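Long-range contacts in ethanolamine kinase Pv091845 (Plasmodium vivax, PDB 2QG7), which probably phosphorylates ethanolamine with ATP, the first step in making phosphatidylethanolamine through the ethanolamine branch of phospholipid synthesis: residues Cys293-Leu298 against Tyr354-Glu359; Asn301-Val306 against Ser348-Glu353. All coordinates share one frame; numbering follows the deposited sequence.

Contact 1. Residues Cys293-Leu298 against Tyr354-Glu359; sequences CHCDLL and YSCPME
Polar contacts centre on the carbonyl of His294. Ser355 OG, beside its own backbone N, donates to a lone pair of His294 O at 3.0 Å, and a water donates to the same oxygen while accepting from Tyr354 N at 2.8 Å. Serine's short arm suits this place, folding back onto the opposite backbone. Cys293 N bonds Cys356 O (3.0 Å, 158°) from above the carbonyl plane. Asp296 N meets His294 ND1 in the ring plane at 3.2 Å; ND1 as acceptor would leave the proton on NE2, whose partner is Ile350 O.

Sulfur dominates the apolar contacts. Cys293 SG, beside its backbone N, packs 3.8 Å from Met358 CB and 3.3 Å from Met358 O. Cys295 SG lies 3.7 Å from Met358 SD. Small cysteines let the backbones come close, while unbranched Met358, extended beyond CG, reaches in.

Asp296 runs alongside Tyr354, carboxylate and ring nearly perpendicular, OD2 3.6 Å from CE1.

His294-Cys295-Asp296 fits the HxD start of a kinase-like catalytic loop, Asp296 probably the catalytic base.

Backbone bonding of Met358 with Val291 continues the two-stranded antiparallel sheet; helix 196-210 packs on Cys293, His294 and Leu297, helix 216-226 on Pro357, helix 236-251 on Met358.

Contact 2. Residues Asn301-Val306 against Ser348-Glu353; sequences NIINTV and SFIDFE
Three backbone hydrogen bonds tie Asn301-Val306 antiparallel to Ser348-Glu353. Ile303 and Ser348 exchange two, the straighter from Ile303 N to Ser348 O (3.0 Å, 176°); past the strand ends, Ile350 N donates to Asn301 O at 3.0 Å.

Ile302 and Phe349 share one face of the sheet, side by side. Phe349 has CG beside its backbone N (chi1 -52°), which brings CD1 to 3.9 Å from Ile302 CG1, while the CG2 methyl of Ile302 lies at the ring edge, in plane. Bulky apolar groups fit this face, since helix 196-210 packs on both through Ile202. On the face of Ile303 and Ser348, Ile303 crosses Ile350 at about a right angle, the two CD1 methyls 3.7 Å apart and Ile303 CG1 also against the CG1 and CG2 branches of Ile350. Ile350 puts CG1 in the crowded position between N and the carbonyl carbon (chi1 56°), close over Asn301 O. Asn301 crosses Asp351 obliquely, the amide well turned from the carboxylate plane and OD1 3.4 Å from Asp351 CB.

Asn301 ND2 donates to Asp296 O, which fixes the turn of the amide with OD1 nearer Asp351, and Asp351 OD2 has a long, weak ion pair with Arg139. Asn301 and Asp351 thus bring two oxygen-bearing side chains together, consistent with the asparagine and aspartate that bind magnesium in related kinases.

How the contacts relate
Contact 2 is nested inside the loop closed by contact 1: the chain runs through 293-298, 301-306, 348-353 and 354-359 in turn, and the centres lie about 13 Å apart. Each contact belongs to its own small antiparallel sheet, and helix 196-210 packs against both. Two probable hydrogen bonds join them directly, from His294 NE2 to Ile350 O and from Asn301 ND2 to Asp296 O, both 2.8 Å, and the His294 and Phe352 rings meet. His294, Asp296 and Asn301 with Asp351-Phe352-Glu353 match the catalytic loop and the DFG-like segment of the protein-kinase-like fold, so the pair probably shapes the phosphotransfer site.

Contact 1. Residues Cys293-Leu298 against Tyr354-Glu359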
ATOM      1  N   CYS D 293      19.385  20.978   7.975  1.00 46.89           N
ATOM      2  CA  CYS D 293      18.034  20.473   7.738  1.00 45.45           C
ATOM      3  C   CYS D 293      17.516  19.646   8.914  1.00 44.53           C
ATOM      4  O   CYS D 293      18.281  19.110   9.686  1.00 44.48           O
ATOM      5  CB  CYS D 293      18.051  19.644   6.469  1.00 45.92           C
ATOM      6  SG  CYS D 293      18.325  20.603   4.956  1.00 45.53           S
ATOM      7  N   HIS D 294      16.201  19.572   9.070  1.00 44.72           N
ATOM      8  CA  HIS D 294      15.607  18.627  10.015  1.00 44.32           C
ATOM      9  C   HIS D 294      15.650  17.164   9.527  1.00 44.25           C
ATOM     10  O   HIS D 294      16.055  16.246  10.281  1.00 44.34           O
ATOM     11  CB  HIS D 294      14.186  19.034  10.343  1.00 44.13           C
ATOM     12  CG  HIS D 294      13.561  18.180  11.410  1.00 44.56           C
ATOM     13  ND1 HIS D 294      13.076  16.906  11.163  1.00 41.92           N
ATOM     14  CD2 HIS D 294      13.334  18.419  12.722  1.00 41.03           C
ATOM     15  CE1 HIS D 294      12.585  16.402  12.278  1.00 41.90           C
ATOM     16  NE2 HIS D 294      12.725  17.300  13.238  1.00 42.51           N
ATOM     17  N   CYS D 295      15.236  16.963   8.269  1.00 43.97           N
ATOM     18  CA  CYS D 295      15.375  15.682   7.516  1.00 44.05           C
ATOM     19  C   CYS D 295      14.278  14.637   7.709  1.00 43.68           C
ATOM     20  O   CYS D 295      14.279  13.642   7.002  1.00 43.83           O
ATOM     21  CB  CYS D 295      16.749  15.040   7.708  1.00 43.64           C
ATOM     22  SG  CYS D 295      18.120  16.098   7.292  1.00 45.96           S
ATOM     23  N   ASP D 296      13.375  14.879   8.668  1.00 43.87           N
ATOM     24  CA  ASP D 296      12.289  13.984   9.024  1.00 44.02           C
ATOM     25  C   ASP D 296      11.070  14.782   9.471  1.00 44.15           C
ATOM     26  O   ASP D 296      10.473  14.584  10.536  1.00 43.82           O
ATOM     27  CB  ASP D 296      12.735  12.971  10.090  1.00 44.18           C
ATOM     28  CG  ASP D 296      11.802  11.793  10.179  1.00 46.86           C
ATOM     29  OD1 ASP D 296      11.063  11.504   9.181  1.00 48.06           O
ATOM     30  OD2 ASP D 296      11.770  11.169  11.262  1.00 50.01           O
ATOM     31  N   LEU D 297      10.691  15.721   8.631  1.00 45.12           N
ATOM     32  CA  LEU D 297       9.678  16.674   9.036  1.00 45.29           C
ATOM     33  C   LEU D 297       8.287  16.160   8.720  1.00 45.32           C
ATOM     34  O   LEU D 297       7.524  16.780   7.985  1.00 45.21           O
ATOM     35  CB  LEU D 297       9.971  18.031   8.426  1.00 44.86           C
ATOM     36  CG  LEU D 297       9.582  19.285   9.236  1.00 48.64           C
ATOM     37  CD1 LEU D 297      10.318  19.431  10.593  1.00 44.14           C
ATOM     38  CD2 LEU D 297       9.778  20.536   8.355  1.00 48.11           C
ATOM     39  N   LEU D 298       7.974  14.999   9.285  1.00 45.83           N
ATOM     40  CA  LEU D 298       6.606  14.463   9.277  1.00 45.64           C
ATOM     41  C   LEU D 298       5.756  15.153  10.328  1.00 44.67           C
ATOM     42  O   LEU D 298       6.279  15.768  11.236  1.00 44.06           O
ATOM     43  CB  LEU D 298       6.581  12.927   9.452  1.00 45.83           C
ATOM     44  CG  LEU D 298       7.622  12.158  10.278  1.00 47.43           C
ATOM     45  CD1 LEU D 298       7.273  12.145  11.744  1.00 46.05           C
ATOM     46  CD2 LEU D 298       7.729  10.735   9.784  1.00 46.61           C
ATOM     47  N   TYR D 354      17.760  12.716  12.493  1.00 47.96           N
ATOM     48  CA  TYR D 354      18.250  12.686  11.116  1.00 47.22           C
ATOM     49  C   TYR D 354      18.889  13.983  10.684  1.00 47.06           C
ATOM     50  O   TYR D 354      19.434  14.054   9.591  1.00 47.79           O
ATOM     51  CB  TYR D 354      17.163  12.248  10.136  1.00 45.87           C
ATOM     52  CG  TYR D 354      16.616  10.884  10.460  1.00 44.09           C
ATOM     53  CD1 TYR D 354      15.429  10.744  11.177  1.00 42.80           C
ATOM     54  CD2 TYR D 354      17.298   9.734  10.080  1.00 41.10           C
ATOM     55  CE1 TYR D 354      14.934   9.504  11.484  1.00 41.11           C
ATOM     56  CE2 TYR D 354      16.814   8.491  10.391  1.00 40.74           C
ATOM     57  CZ  TYR D 354      15.636   8.384  11.085  1.00 41.33           C
ATOM     58  OH  TYR D 354      15.156   7.135  11.401  1.00 44.59           O
ATOM     59  N   SER D 355      18.837  14.988  11.555  1.00 47.95           N
ATOM     60  CA  SER D 355      19.344  16.334  11.267  1.00 48.38           C
ATOM     61  C   SER D 355      20.806  16.392  10.921  1.00 48.04           C
ATOM     62  O   SER D 355      21.670  15.895  11.655  1.00 48.50           O
ATOM     63  CB  SER D 355      19.045  17.275  12.414  1.00 48.25           C
ATOM     64  OG  SER D 355      17.647  17.395  12.542  1.00 51.07           O
ATOM     65  N   CYS D 356      21.066  16.988   9.768  1.00 47.86           N
ATOM     66  CA  CYS D 356      22.422  17.181   9.284  1.00 48.00           C
ATOM     67  C   CYS D 356      22.368  18.152   8.134  1.00 47.41           C
ATOM     68  O   CYS D 356      21.278  18.601   7.739  1.00 47.04           O
ATOM     69  CB  CYS D 356      23.065  15.861   8.857  1.00 49.01           C
ATOM     70  SG  CYS D 356      22.079  14.922   7.670  1.00 51.22           S
ATOM     71  N   PRO D 357      23.542  18.578   7.662  1.00 47.67           N
ATOM     72  CA  PRO D 357      23.598  19.529   6.547  1.00 47.46           C
ATOM     73  C   PRO D 357      23.203  18.921   5.203  1.00 47.26           C
ATOM     74  O   PRO D 357      23.845  18.026   4.726  1.00 48.11           O
ATOM     75  CB  PRO D 357      25.057  19.992   6.568  1.00 47.04           C
ATOM     76  CG  PRO D 357      25.609  19.530   7.935  1.00 46.70           C
ATOM     77  CD  PRO D 357      24.878  18.302   8.233  1.00 47.82           C
ATOM     78  N   MET D 358      22.129  19.409   4.609  1.00 47.93           N
ATOM     79  CA  MET D 358      21.694  18.936   3.303  1.00 47.72           C
ATOM     80  C   MET D 358      21.196  20.139   2.536  1.00 46.96           C
ATOM     81  O   MET D 358      21.040  21.201   3.118  1.00 47.78           O
ATOM     82  CB  MET D 358      20.524  17.950   3.467  1.00 47.60           C
ATOM     83  CG  MET D 358      20.884  16.613   4.049  1.00 48.88           C
ATOM     84  SD  MET D 358      19.545  15.395   4.004  1.00 50.36           S
ATOM     85  CE  MET D 358      20.387  14.021   4.796  1.00 44.08           C
ATOM     86  N   GLU D 359      20.894  19.942   1.254  1.00 46.50           N
ATOM     87  CA  GLU D 359      20.179  20.888   0.427  1.00 44.85           C
ATOM     88  C   GLU D 359      18.866  21.276   1.079  1.00 45.36           C
ATOM     89  O   GLU D 359      18.115  20.422   1.526  1.00 45.80           O
ATOM     90  CB  GLU D 359      19.900  20.268  -0.938  1.00 44.60           C
ATOM     91  CG  GLU D 359      21.135  20.062  -1.833  1.00 46.11           C
ATOM     92  CD  GLU D 359      21.859  18.747  -1.624  1.00 50.31           C
ATOM     93  OE1 GLU D 359      21.668  18.085  -0.555  1.00 53.58           O
ATOM     94  OE2 GLU D 359      22.636  18.339  -2.538  1.00 51.49           O
TER
HETATM   95  O   HOH W   1      15.359  14.134  12.343  1.00 37.39           O

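Contact 2. Residues Asn301-Val306 against Ser348-Glu353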
ATOM      1  N   ASN D 301       6.264  14.955  14.036  1.00 45.96           N
ATOM      2  CA  ASN D 301       7.452  15.705  14.476  1.00 44.70           C
ATOM      3  C   ASN D 301       7.278  17.226  14.628  1.00 44.67           C
ATOM      4  O   ASN D 301       8.227  17.934  14.929  1.00 44.19           O
ATOM      5  CB  ASN D 301       8.630  15.367  13.570  1.00 44.58           C
ATOM      6  CG  ASN D 301       9.302  14.072  13.983  1.00 43.43           C
ATOM      7  OD1 ASN D 301       9.020  13.590  15.058  1.00 44.43           O
ATOM      8  ND2 ASN D 301      10.165  13.507  13.137  1.00 42.56           N
ATOM      9  N   ILE D 302       6.047  17.706  14.435  1.00 45.37           N
ATOM     10  CA  ILE D 302       5.708  19.118  14.527  1.00 45.89           C
ATOM     11  C   ILE D 302       4.658  19.293  15.614  1.00 47.00           C
ATOM     12  O   ILE D 302       3.595  18.740  15.538  1.00 46.32           O
ATOM     13  CB  ILE D 302       5.216  19.676  13.170  1.00 45.49           C
ATOM     14  CG1 ILE D 302       6.230  19.404  12.069  1.00 42.98           C
ATOM     15  CG2 ILE D 302       4.942  21.178  13.249  1.00 46.92           C
ATOM     16  CD1 ILE D 302       5.665  19.550  10.682  1.00 41.93           C
ATOM     17  N   ILE D 303       4.997  20.077  16.631  1.00 49.31           N
ATOM     18  CA  ILE D 303       4.207  20.212  17.868  1.00 50.47           C
ATOM     19  C   ILE D 303       3.601  21.608  17.919  1.00 52.00           C
ATOM     20  O   ILE D 303       4.296  22.605  17.707  1.00 52.20           O
ATOM     21  CB  ILE D 303       5.134  19.977  19.132  1.00 50.58           C
ATOM     22  CG1 ILE D 303       5.979  18.686  18.978  1.00 49.06           C
ATOM     23  CG2 ILE D 303       4.349  20.053  20.458  1.00 49.61           C
ATOM     24  CD1 ILE D 303       5.174  17.343  19.000  1.00 48.87           C
ATOM     25  N   ASN D 304       2.297  21.676  18.160  1.00 53.56           N
ATOM     26  CA  ASN D 304       1.639  22.949  18.368  1.00 55.14           C
ATOM     27  C   ASN D 304       1.442  23.178  19.854  1.00 56.65           C
ATOM     28  O   ASN D 304       0.628  22.501  20.473  1.00 57.04           O
ATOM     29  CB  ASN D 304       0.272  22.981  17.679  1.00 55.07           C
ATOM     30  CG  ASN D 304      -0.413  24.312  17.828  1.00 53.62           C
ATOM     31  OD1 ASN D 304       0.236  25.320  18.073  1.00 56.47           O
ATOM     32  ND2 ASN D 304      -1.707  24.330  17.674  1.00 51.48           N
ATOM     33  N   THR D 305       2.192  24.117  20.429  1.00 59.09           N
ATOM     34  CA  THR D 305       2.039  24.454  21.849  1.00 61.49           C
ATOM     35  C   THR D 305       1.229  25.727  21.965  1.00 63.32           C
ATOM     36  O   THR D 305       1.758  26.820  21.760  1.00 63.78           O
ATOM     37  CB  THR D 305       3.378  24.631  22.559  1.00 61.37           C
ATOM     38  OG1 THR D 305       4.222  23.487  22.304  1.00 61.00           O
ATOM     39  CG2 THR D 305       3.145  24.793  24.081  1.00 62.22           C
ATOM     40  N   VAL D 306      -0.058  25.570  22.277  1.00 65.44           N
ATOM     41  CA  VAL D 306      -1.006  26.685  22.273  1.00 67.45           C
ATOM     42  C   VAL D 306      -0.812  27.555  23.535  1.00 68.76           C
ATOM     43  O   VAL D 306      -0.898  27.055  24.670  1.00 69.62           O
ATOM     44  CB  VAL D 306      -2.482  26.199  22.122  1.00 67.61           C
ATOM     45  CG1 VAL D 306      -3.455  27.394  22.108  1.00 69.19           C
ATOM     46  CG2 VAL D 306      -2.656  25.393  20.851  1.00 66.29           C
ATOM     47  N   SER D 348       6.837  24.290  16.985  1.00 47.35           N
ATOM     48  CA  SER D 348       8.230  23.888  17.099  1.00 46.49           C
ATOM     49  C   SER D 348       8.434  22.446  16.614  1.00 46.03           C
ATOM     50  O   SER D 348       7.492  21.681  16.525  1.00 46.25           O
ATOM     51  CB  SER D 348       8.730  24.065  18.526  1.00 46.51           C
ATOM     52  OG  SER D 348       7.963  23.299  19.414  1.00 48.73           O
ATOM     53  N   PHE D 349       9.674  22.105  16.281  1.00 45.07           N
ATOM     54  CA  PHE D 349      10.016  20.785  15.805  1.00 44.31           C
ATOM     55  C   PHE D 349      10.691  19.948  16.890  1.00 43.94           C
ATOM     56  O   PHE D 349      11.378  20.474  17.758  1.00 44.07           O
ATOM     57  CB  PHE D 349      10.925  20.873  14.560  1.00 43.39           C
ATOM     58  CG  PHE D 349      10.373  21.756  13.468  1.00 41.80           C
ATOM     59  CD1 PHE D 349       9.005  21.832  13.228  1.00 40.22           C
ATOM     60  CD2 PHE D 349      11.226  22.512  12.660  1.00 40.65           C
ATOM     61  CE1 PHE D 349       8.509  22.667  12.230  1.00 37.58           C
ATOM     62  CE2 PHE D 349      10.712  23.301  11.665  1.00 35.01           C
ATOM     63  CZ  PHE D 349       9.373  23.382  11.462  1.00 33.79           C
ATOM     64  N   ILE D 350      10.499  18.636  16.799  1.00 44.25           N
ATOM     65  CA  ILE D 350      11.108  17.634  17.699  1.00 43.99           C
ATOM     66  C   ILE D 350      11.753  16.546  16.860  1.00 45.05           C
ATOM     67  O   ILE D 350      11.574  16.482  15.649  1.00 45.81           O
ATOM     68  CB  ILE D 350      10.058  16.962  18.719  1.00 44.52           C
ATOM     69  CG1 ILE D 350       8.871  16.304  17.982  1.00 42.57           C
ATOM     70  CG2 ILE D 350       9.569  17.942  19.797  1.00 40.02           C
ATOM     71  CD1 ILE D 350       8.195  15.194  18.762  1.00 40.42           C
ATOM     72  N   ASP D 351      12.510  15.694  17.517  1.00 46.75           N
ATOM     73  CA  ASP D 351      13.143  14.527  16.926  1.00 48.58           C
ATOM     74  C   ASP D 351      14.125  14.828  15.792  1.00 49.02           C
ATOM     75  O   ASP D 351      13.846  14.629  14.599  1.00 49.98           O
ATOM     76  CB  ASP D 351      12.089  13.478  16.561  1.00 49.34           C
ATOM     77  CG  ASP D 351      12.603  12.053  16.744  1.00 54.86           C
ATOM     78  OD1 ASP D 351      13.864  11.828  16.837  1.00 56.33           O
ATOM     79  OD2 ASP D 351      11.727  11.141  16.769  1.00 60.69           O
ATOM     80  N   PHE D 352      15.305  15.283  16.188  1.00 49.36           N
ATOM     81  CA  PHE D 352      16.352  15.711  15.256  1.00 48.57           C
ATOM     82  C   PHE D 352      17.399  14.631  15.063  1.00 48.94           C
ATOM     83  O   PHE D 352      18.587  14.938  14.918  1.00 48.99           O
ATOM     84  CB  PHE D 352      17.030  16.974  15.807  1.00 48.43           C
ATOM     85  CG  PHE D 352      16.084  18.133  15.990  1.00 47.28           C
ATOM     86  CD1 PHE D 352      15.437  18.335  17.205  1.00 48.16           C
ATOM     87  CD2 PHE D 352      15.836  19.006  14.944  1.00 44.67           C
ATOM     88  CE1 PHE D 352      14.539  19.406  17.364  1.00 47.94           C
ATOM     89  CE2 PHE D 352      14.963  20.057  15.088  1.00 46.23           C
ATOM     90  CZ  PHE D 352      14.304  20.254  16.302  1.00 47.09           C
ATOM     91  N   GLU D 353      16.956  13.370  15.075  1.00 49.37           N
ATOM     92  CA  GLU D 353      17.871  12.229  14.886  1.00 50.20           C
ATOM     93  C   GLU D 353      18.430  12.104  13.476  1.00 49.22           C
ATOM     94  O   GLU D 353      19.453  11.469  13.290  1.00 49.58           O
ATOM     95  CB  GLU D 353      17.260  10.902  15.347  1.00 50.70           C
ATOM     96  CG  GLU D 353      15.927  10.503  14.719  1.00 56.42           C
ATOM     97  CD  GLU D 353      15.305   9.238  15.406  1.00 64.89           C
ATOM     98  OE1 GLU D 353      14.366   8.570  14.825  1.00 66.10           O
ATOM     99  OE2 GLU D 353      15.763   8.921  16.548  1.00 66.40           O
TER